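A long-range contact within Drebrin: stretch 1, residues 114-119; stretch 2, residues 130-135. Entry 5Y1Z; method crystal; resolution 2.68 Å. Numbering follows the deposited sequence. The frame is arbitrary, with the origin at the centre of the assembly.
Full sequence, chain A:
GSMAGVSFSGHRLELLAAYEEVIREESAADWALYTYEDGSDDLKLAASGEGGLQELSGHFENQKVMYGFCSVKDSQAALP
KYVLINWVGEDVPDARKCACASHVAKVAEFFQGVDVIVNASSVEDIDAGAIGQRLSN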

# COMPACT_ATOMS: atom_id res chain seq x y z
N VAL A 114 -17.34 -6.00 3.07
CA VAL A 114 -17.48 -6.82 1.88
C VAL A 114 -17.58 -8.28 2.30
O VAL A 114 -16.73 -8.81 3.01
CB VAL A 114 -16.29 -6.60 0.94
CG1 VAL A 114 -16.26 -7.66 -0.13
CG2 VAL A 114 -16.38 -5.23 0.31
N ASP A 115 -18.63 -8.94 1.84
CA ASP A 115 -18.79 -10.34 2.20
C ASP A 115 -18.19 -11.28 1.17
O ASP A 115 -17.61 -12.30 1.54
CB ASP A 115 -20.27 -10.66 2.43
CG ASP A 115 -20.79 -10.08 3.73
OD1 ASP A 115 -20.12 -10.28 4.77
OD2 ASP A 115 -21.86 -9.44 3.74
N VAL A 116 -18.23 -10.94 -0.12
CA VAL A 116 -17.58 -11.78 -1.12
C VAL A 116 -17.07 -10.90 -2.25
O VAL A 116 -17.69 -9.88 -2.59
CB VAL A 116 -18.53 -12.88 -1.68
CG1 VAL A 116 -19.70 -12.27 -2.38
CG2 VAL A 116 -17.79 -13.75 -2.68
N ILE A 117 -15.93 -11.28 -2.82
CA ILE A 117 -15.36 -10.58 -3.96
C ILE A 117 -15.49 -11.48 -5.17
O ILE A 117 -15.09 -12.65 -5.13
CB ILE A 117 -13.89 -10.19 -3.74
CG1 ILE A 117 -13.79 -9.23 -2.56
CG2 ILE A 117 -13.36 -9.51 -5.00
CD1 ILE A 117 -12.44 -8.59 -2.47
N VAL A 118 -16.05 -10.94 -6.25
CA VAL A 118 -16.33 -11.68 -7.47
C VAL A 118 -15.57 -11.03 -8.63
O VAL A 118 -15.82 -9.87 -8.96
CB VAL A 118 -17.84 -11.69 -7.75
CG1 VAL A 118 -18.15 -12.34 -9.08
CG2 VAL A 118 -18.57 -12.38 -6.62
N ASN A 119 -14.66 -11.77 -9.25
CA ASN A 119 -13.93 -11.24 -10.40
C ASN A 119 -14.75 -11.38 -11.68
O ASN A 119 -15.31 -12.44 -11.97
CB ASN A 119 -12.59 -11.96 -10.58
CG ASN A 119 -11.70 -11.86 -9.36
OD1 ASN A 119 -11.61 -10.81 -8.72
ND2 ASN A 119 -11.02 -12.96 -9.03
N ALA A 130 -25.68 -17.52 -8.97
CA ALA A 130 -24.38 -18.06 -8.55
C ALA A 130 -23.82 -17.29 -7.36
O ALA A 130 -23.35 -17.88 -6.38
CB ALA A 130 -23.41 -18.05 -9.72
N ILE A 131 -23.87 -15.96 -7.44
CA ILE A 131 -23.44 -15.14 -6.31
C ILE A 131 -24.27 -15.45 -5.06
O ILE A 131 -23.73 -15.58 -3.96
CB ILE A 131 -23.51 -13.65 -6.69
CG1 ILE A 131 -22.38 -13.30 -7.67
CG2 ILE A 131 -23.44 -12.77 -5.45
CD1 ILE A 131 -22.51 -11.96 -8.32
N GLY A 132 -25.59 -15.60 -5.22
CA GLY A 132 -26.42 -15.90 -4.06
C GLY A 132 -26.03 -17.20 -3.38
O GLY A 132 -25.86 -17.26 -2.16
N GLN A 133 -25.83 -18.26 -4.18
CA GLN A 133 -25.39 -19.54 -3.61
C GLN A 133 -24.05 -19.39 -2.91
O GLN A 133 -23.80 -20.04 -1.89
CB GLN A 133 -25.33 -20.62 -4.69
N ARG A 134 -23.17 -18.53 -3.45
CA ARG A 134 -21.87 -18.32 -2.81
C ARG A 134 -22.02 -17.81 -1.37
O ARG A 134 -21.22 -18.16 -0.50
CB ARG A 134 -21.04 -17.32 -3.61
CG ARG A 134 -19.84 -17.93 -4.27
CD ARG A 134 -19.12 -16.91 -5.10
NE ARG A 134 -17.69 -17.19 -5.19
CZ ARG A 134 -16.86 -16.56 -6.01
NH1 ARG A 134 -15.58 -16.88 -6.04
NH2 ARG A 134 -17.33 -15.60 -6.80
N LEU A 135 -23.02 -16.99 -1.12
CA LEU A 135 -23.20 -16.41 0.21
C LEU A 135 -23.85 -17.38 1.21
O LEU A 135 -24.42 -18.41 0.85
CB LEU A 135 -24.02 -15.12 0.09
CG LEU A 135 -23.39 -14.04 -0.80
CD1 LEU A 135 -24.44 -13.15 -1.46
CD2 LEU A 135 -22.41 -13.19 -0.03

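Strand 116-119 and helix 130-134 of Drebrin run roughly antiparallel, their N-to-C directions 148° apart and their axes 10.2 Å apart at closest approach. No hydrogen bond joins the two stretches; side chains fill the gap. Alternation along the strand sets the pattern: Val-116 and Val-118 send CA-to-CB toward the helix, whereas Ile-117 and Asn-119 send it away. The two valines differ in rotamer. Val-116 is p (chi1 63°), and its methyls meet different neighbours: CG1 lies 3.7 Å from Leu-135 CD2, and CG2 lies 4.2 Å from Arg-134 CD and over one face of the guanidinium. Val-118 is t (chi1 175°), which brings CG2 to 4.1 Å from Ile-131 CG1 and to 3.5 Å from Arg-134 NH2.

In the second stretch, Ile-131 and Leu-135 leave the backbone sideways, but the ends of their side chains come nearer the strand. Ile-131 does so as m, t (chi1 -72°, chi2 168°), Leu-135 as m, t (chi1 -59°, chi2 151°). Leu-135 CD2 also reaches Asp-115, 4.1 Å from its CB; the carboxylate of Asp-115 is engaged through OD2 elsewhere in the structure. These two residues are four apart in sequence, linked by the hydrogen bond from Leu-135 N to Ile-131 O (3.2 Å).

Arg-134 points toward the strand and has the largest area covered in the contact, 63 Å². Its chi1 of -112° lies between wells, but chi2 and chi3 are both t (177° and 151°), so the chain is extended and carries the guanidinium alongside the two valine side chains. Here the arginine packs largely through van der Waals contact: NH2 stands 4.1 Å from Ile-117 O, too far for a hydrogen bond, and the nearest strand atom to NH2 is the methyl Val-118 CG2.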